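Local coordinates for protein virC2 (Agrobacterium tumefaciens, PDB 2RH3) that probably binds DNA through its C-terminal ribbon-helix-helix fold, and enhances T-DNA transfer and virulence in crown gall tumour formation, at residues 5-10 / 56-61; 37-42 / 106-111. All coordinates share one frame; numbering follows the deposited sequence.

Contact 1 of 2, residues 5-10 / 56-61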
loop_
_atom_site.group_PDB
_atom_site.type_symbol
_atom_site.label_atom_id
_atom_site.label_comp_id
_atom_site.label_asym_id
_atom_site.label_seq_id
_atom_site.Cartn_x
_atom_site.Cartn_y
_atom_site.Cartn_z
ATOM N N LEU A 5 -8.104 -0.792 5.280
ATOM C CA LEU A 5 -7.179 -0.824 4.150
ATOM C C LEU A 5 -7.186 -2.190 3.474
ATOM O O LEU A 5 -7.493 -3.199 4.100
ATOM C CB LEU A 5 -5.760 -0.551 4.659
ATOM C CG LEU A 5 -5.577 0.703 5.517
ATOM C CD1 LEU A 5 -4.480 0.478 6.549
ATOM C CD2 LEU A 5 -5.280 1.915 4.642
ATOM N N SER A 6 -6.828 -2.219 2.197
ATOM C CA SER A 6 -6.751 -3.469 1.455
ATOM C C SER A 6 -5.760 -3.339 0.319
ATOM O O SER A 6 -5.584 -2.261 -0.242
ATOM C CB SER A 6 -8.126 -3.893 0.926
ATOM O OG SER A 6 -8.648 -2.938 0.024
ATOM N N ALA A 7 -5.088 -4.443 -0.002
ATOM C CA ALA A 7 -4.117 -4.450 -1.089
ATOM C C ALA A 7 -3.900 -5.852 -1.620
ATOM O O ALA A 7 -4.147 -6.830 -0.920
ATOM C CB ALA A 7 -2.791 -3.868 -0.621
ATOM N N ARG A 8 -3.434 -5.934 -2.861
ATOM C CA ARG A 8 -3.093 -7.218 -3.483
ATOM C C ARG A 8 -1.584 -7.427 -3.452
ATOM O O ARG A 8 -0.826 -6.495 -3.659
ATOM C CB ARG A 8 -3.515 -7.221 -4.946
ATOM C CG ARG A 8 -4.999 -7.227 -5.203
ATOM C CD ARG A 8 -5.241 -7.355 -6.691
ATOM N NE ARG A 8 -6.663 -7.492 -6.995
ATOM C CZ ARG A 8 -7.323 -8.645 -6.998
ATOM N NH1 ARG A 8 -6.704 -9.784 -6.707
ATOM N NH2 ARG A 8 -8.615 -8.656 -7.287
ATOM N N PRO A 9 -1.134 -8.669 -3.237
ATOM C CA PRO A 9 0.305 -8.892 -3.353
ATOM C C PRO A 9 0.851 -8.539 -4.747
ATOM O O PRO A 9 0.134 -8.693 -5.757
ATOM C CB PRO A 9 0.445 -10.392 -3.074
ATOM C CG PRO A 9 -0.767 -10.731 -2.232
ATOM C CD PRO A 9 -1.856 -9.894 -2.840
ATOM N N PRO A 10 2.109 -8.067 -4.809
ATOM C CA PRO A 10 2.713 -7.716 -6.081
ATOM C C PRO A 10 3.067 -8.962 -6.896
ATOM O O PRO A 10 3.175 -10.079 -6.342
ATOM C CB PRO A 10 3.990 -6.979 -5.663
ATOM C CG PRO A 10 4.353 -7.587 -4.353
ATOM C CD PRO A 10 3.039 -7.855 -3.679
ATOM N N LYS A 56 1.213 5.384 -7.759
ATOM C CA LYS A 56 -0.144 5.082 -7.298
ATOM C C LYS A 56 -0.409 3.576 -7.177
ATOM O O LYS A 56 -1.184 3.141 -6.323
ATOM C CB LYS A 56 -1.185 5.729 -8.231
ATOM C CG LYS A 56 -1.210 7.251 -8.176
ATOM C CD LYS A 56 -2.174 7.753 -7.112
ATOM C CE LYS A 56 -1.948 9.220 -6.818
ATOM N NZ LYS A 56 -0.769 9.425 -5.931
ATOM N N SER A 57 0.246 2.796 -8.029
ATOM C CA SER A 57 0.047 1.345 -8.066
ATOM C C SER A 57 1.292 0.599 -8.541
ATOM O O SER A 57 2.323 1.201 -8.845
ATOM C CB SER A 57 -1.148 0.995 -8.964
ATOM O OG SER A 57 -0.957 1.528 -10.262
ATOM N N TYR A 58 1.166 -0.725 -8.622
ATOM C CA TYR A 58 2.278 -1.611 -8.953
ATOM C C TYR A 58 1.748 -2.842 -9.684
ATOM O O TYR A 58 0.547 -3.144 -9.591
ATOM C CB TYR A 58 3.022 -2.050 -7.681
ATOM C CG TYR A 58 2.099 -2.554 -6.590
ATOM C CD1 TYR A 58 1.731 -3.912 -6.528
ATOM C CD2 TYR A 58 1.574 -1.678 -5.638
ATOM C CE1 TYR A 58 0.872 -4.372 -5.552
ATOM C CE2 TYR A 58 0.694 -2.120 -4.662
ATOM C CZ TYR A 58 0.370 -3.484 -4.605
ATOM O OH TYR A 58 -0.486 -3.937 -3.627
ATOM N N PRO A 59 2.626 -3.548 -10.419
ATOM C CA PRO A 59 2.182 -4.752 -11.142
ATOM C C PRO A 59 1.708 -5.863 -10.197
ATOM O O PRO A 59 2.344 -6.127 -9.172
ATOM C CB PRO A 59 3.446 -5.202 -11.879
ATOM C CG PRO A 59 4.292 -3.989 -11.968
ATOM C CD PRO A 59 4.059 -3.294 -10.655
ATOM N N ILE A 60 0.596 -6.498 -10.559
ATOM C CA ILE A 60 0.080 -7.672 -9.841
ATOM C C ILE A 60 0.177 -8.934 -10.728
ATOM O O ILE A 60 0.286 -8.817 -11.953
ATOM C CB ILE A 60 -1.359 -7.418 -9.349
ATOM C CG1 ILE A 60 -2.284 -7.095 -10.530
ATOM C CG2 ILE A 60 -1.367 -6.291 -8.288
ATOM C CD1 ILE A 60 -3.707 -7.544 -10.337
ATOM N N PRO A 61 0.171 -10.146 -10.119
ATOM C CA PRO A 61 0.383 -11.347 -10.947
ATOM C C PRO A 61 -0.784 -11.642 -11.885
ATOM O O PRO A 61 -1.929 -11.327 -11.551
ATOM C CB PRO A 61 0.511 -12.486 -9.925
ATOM C CG PRO A 61 0.591 -11.850 -8.580
ATOM C CD PRO A 61 0.006 -10.469 -8.689
HETATM O O HOH W 1 -3.219 -3.354 -4.244
#

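Contact 2 of 2, residues 37-42 / 106-111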
loop_
_atom_site.group_PDB
_atom_site.type_symbol
_atom_site.label_atom_id
_atom_site.label_comp_id
_atom_site.label_asym_id
_atom_site.label_seq_id
_atom_site.Cartn_x
_atom_site.Cartn_y
_atom_site.Cartn_z
ATOM N N ARG A 37 5.212 -1.028 7.700
ATOM C CA ARG A 37 6.326 -0.130 7.480
ATOM C C ARG A 37 5.961 0.914 6.421
ATOM O O ARG A 37 6.220 2.103 6.611
ATOM C CB ARG A 37 7.569 -0.911 7.038
ATOM C CG ARG A 37 8.763 -0.042 6.675
ATOM C CD ARG A 37 9.324 0.674 7.875
ATOM N NE ARG A 37 10.496 1.468 7.519
ATOM C CZ ARG A 37 11.447 1.851 8.371
ATOM N NH1 ARG A 37 11.382 1.524 9.660
ATOM N NH2 ARG A 37 12.478 2.568 7.933
ATOM N N ALA A 38 5.375 0.457 5.318
ATOM C CA ALA A 38 4.969 1.334 4.215
ATOM C C ALA A 38 3.993 2.431 4.691
ATOM O O ALA A 38 4.138 3.592 4.322
ATOM C CB ALA A 38 4.381 0.529 3.078
ATOM N N LEU A 39 3.032 2.063 5.532
ATOM C CA LEU A 39 2.061 3.054 6.017
ATOM C C LEU A 39 2.697 4.029 6.995
ATOM O O LEU A 39 2.291 5.194 7.071
ATOM C CB LEU A 39 0.818 2.390 6.623
ATOM C CG LEU A 39 -0.058 1.604 5.641
ATOM C CD1 LEU A 39 -0.892 0.561 6.379
ATOM C CD2 LEU A 39 -0.947 2.530 4.791
ATOM N N GLY A 40 3.696 3.556 7.739
ATOM C CA GLY A 40 4.466 4.421 8.625
ATOM C C GLY A 40 5.238 5.467 7.839
ATOM O O GLY A 40 5.189 6.657 8.164
ATOM N N ASP A 41 5.934 5.019 6.791
ATOM C CA ASP A 41 6.679 5.902 5.890
ATOM C C ASP A 41 5.726 6.898 5.221
ATOM O O ASP A 41 6.031 8.092 5.126
ATOM C CB ASP A 41 7.417 5.091 4.802
ATOM C CG ASP A 41 8.496 4.150 5.364
ATOM O OD1 ASP A 41 8.969 4.352 6.502
ATOM O OD2 ASP A 41 8.877 3.191 4.644
ATOM N N PHE A 42 4.565 6.397 4.798
ATOM C CA PHE A 42 3.591 7.176 4.013
ATOM C C PHE A 42 2.939 8.285 4.826
ATOM O O PHE A 42 2.680 9.362 4.290
ATOM C CB PHE A 42 2.519 6.268 3.405
ATOM C CG PHE A 42 1.918 6.803 2.129
ATOM C CD1 PHE A 42 2.700 6.950 0.984
ATOM C CD2 PHE A 42 0.572 7.142 2.070
ATOM C CE1 PHE A 42 2.150 7.436 -0.209
ATOM C CE2 PHE A 42 0.008 7.634 0.892
ATOM C CZ PHE A 42 0.802 7.775 -0.254
ATOM N N THR A 106 -2.617 0.791 -1.446
ATOM C CA THR A 106 -1.942 0.510 -2.702
ATOM C C THR A 106 -0.854 1.551 -3.005
ATOM O O THR A 106 0.252 1.191 -3.414
ATOM C CB THR A 106 -2.958 0.338 -3.857
ATOM O OG1 THR A 106 -3.784 -0.806 -3.575
ATOM C CG2 THR A 106 -2.240 0.139 -5.187
ATOM N N ALA A 107 -1.162 2.827 -2.777
ATOM C CA ALA A 107 -0.179 3.897 -2.953
ATOM C C ALA A 107 0.996 3.765 -1.985
ATOM O O ALA A 107 2.138 3.961 -2.375
ATOM C CB ALA A 107 -0.839 5.275 -2.788
ATOM N N ALA A 108 0.701 3.448 -0.730
ATOM C CA ALA A 108 1.737 3.286 0.287
ATOM C C ALA A 108 2.717 2.176 -0.130
ATOM O O ALA A 108 3.942 2.323 -0.045
ATOM C CB ALA A 108 1.094 2.990 1.624
ATOM N N LEU A 109 2.165 1.076 -0.614
ATOM C CA LEU A 109 2.995 -0.041 -1.075
ATOM C C LEU A 109 3.749 0.298 -2.352
ATOM O O LEU A 109 4.916 -0.040 -2.493
ATOM C CB LEU A 109 2.131 -1.287 -1.263
ATOM C CG LEU A 109 1.650 -1.947 0.025
ATOM C CD1 LEU A 109 0.535 -2.947 -0.318
ATOM C CD2 LEU A 109 2.797 -2.640 0.771
ATOM N N ALA A 110 3.071 0.963 -3.295
ATOM C CA ALA A 110 3.701 1.372 -4.531
ATOM C C ALA A 110 4.956 2.207 -4.241
ATOM O O ALA A 110 5.965 2.046 -4.902
ATOM C CB ALA A 110 2.715 2.145 -5.393
ATOM N N CYS A 111 4.851 3.078 -3.239
ATOM C CA CYS A 111 5.945 3.927 -2.770
ATOM C C CYS A 111 7.104 3.116 -2.159
ATOM O O CYS A 111 8.276 3.382 -2.434
ATOM C CB CYS A 111 5.398 4.939 -1.754
ATOM S SG CYS A 111 6.550 6.217 -1.267
HETATM O O HOH W 2 5.469 4.103 1.659
#

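Contact 1 of 2, residues 5-10 / 56-61
A tyrosine-to-backbone hydrogen bond, flanked by proline packing, ties the end of strand 2-7 to the long loop that joins helix 27-47 to strand 71-76. Tyr58 carries the contact. Its CG sits in the crowded position between the backbone N and the carbonyl carbon (chi1 49°), which directs the ring across to the other segment. There the hydroxyl OH donates to Arg8 O at 2.6 Å, with the acceptor in the plane of the ring and the donor in the carbonyl plane (C=O...O angle 147°). A water accepts from Arg8 N at 2.9 Å and donates to Tyr58 OH, so the phenol reaches both backbone polar groups of Arg8, one directly and one through solvent. Strand 2-7 pairs antiparallel with strand 71-76 inside a single chain, and helices 27-47 and 97-118 pack against this ribbon, in keeping with a ribbon-helix-helix fold whose two halves are joined in one polypeptide. Past the strand end, Pro10 approaches the tyrosine ring obliquely, its CB 3.9 Å from Tyr58 CD1, while Phe113 of helix 97-118 meets the same ring edge-to-face. Pro10 CA also makes a CH...O contact with Pro59 O at 3.5 Å. Further along, Pro61 CD approaches Pro9 O to 3.4 Å, and Ile60 sets CG2 near the same carbonyl oxygen. The extended Arg8 chain crosses Ile60 obliquely, CD to CD1 at 4.0 Å, on its way to a hydrogen bond between NH1 and Ser68 OG.

Contact 2 of 2, residues 37-42 / 106-111
Phe42 lays one face of its ring on the backbone of segment 106-111, and Ala108 takes part in most of the contact: Ala38, Leu39 and Phe42 all touch it. With CG anti to the backbone N (chi1 -152°), the phenyl group reaches from helix 27-47 so that Ala108 CA stands 4.1 Å from the ring centroid, only 20° off the normal, a CH-pi contact offset toward the rim. The far end of the ring, CZ, touches Ala107 CB at 3.9 Å, and CD1 lies near Cys111 CB. Ala108 CB faces the root of the same ring at CG and is met by Leu39 CD2 at 3.8 Å. One turn before Phe42, Ala38 points its methyl at helix 97-118 and brings CB to 3.6 Å from Ala108 O; Leu109 starts out away from the other segment, but its CD2 comes back to that methyl. The segments cross almost at right angles (93°) with axes 8.5 Å apart and Ala38 and Ala108 at the crossing, their CA atoms 5.4 Å apart. A water donates to both Ala38 O and Ala108 O, the latter at 2.9 Å, bridging the two helix backbones. The direct contact is thus apolar, made by methyl groups and an aromatic face in the buried interior, and its polar link is a single water shared by two carbonyl oxygens.

How the contacts relate
Contacts 1 and 2 have their centres about 11 Å apart, and their segments alternate along the chain. Leu109 takes part in both: its CD1 meets Ala7 CB of contact 1 at 3.5 Å, while the other methyl belongs to contact 2. Beside it, Tyr58 CE2 packs against Thr106 O at 3.6 Å, so the loop of contact 1 lies against the helix used in contact 2. Also from strand 2-7, Leu5 CD1 touches Leu39 CD1 at 3.6 Å, on the other helix of contact 2. The strand, the loop and helices 27-47 and 97-118 are thus packed together, contact 2 buried and contact 1 partly so, in the probable DNA-binding domain.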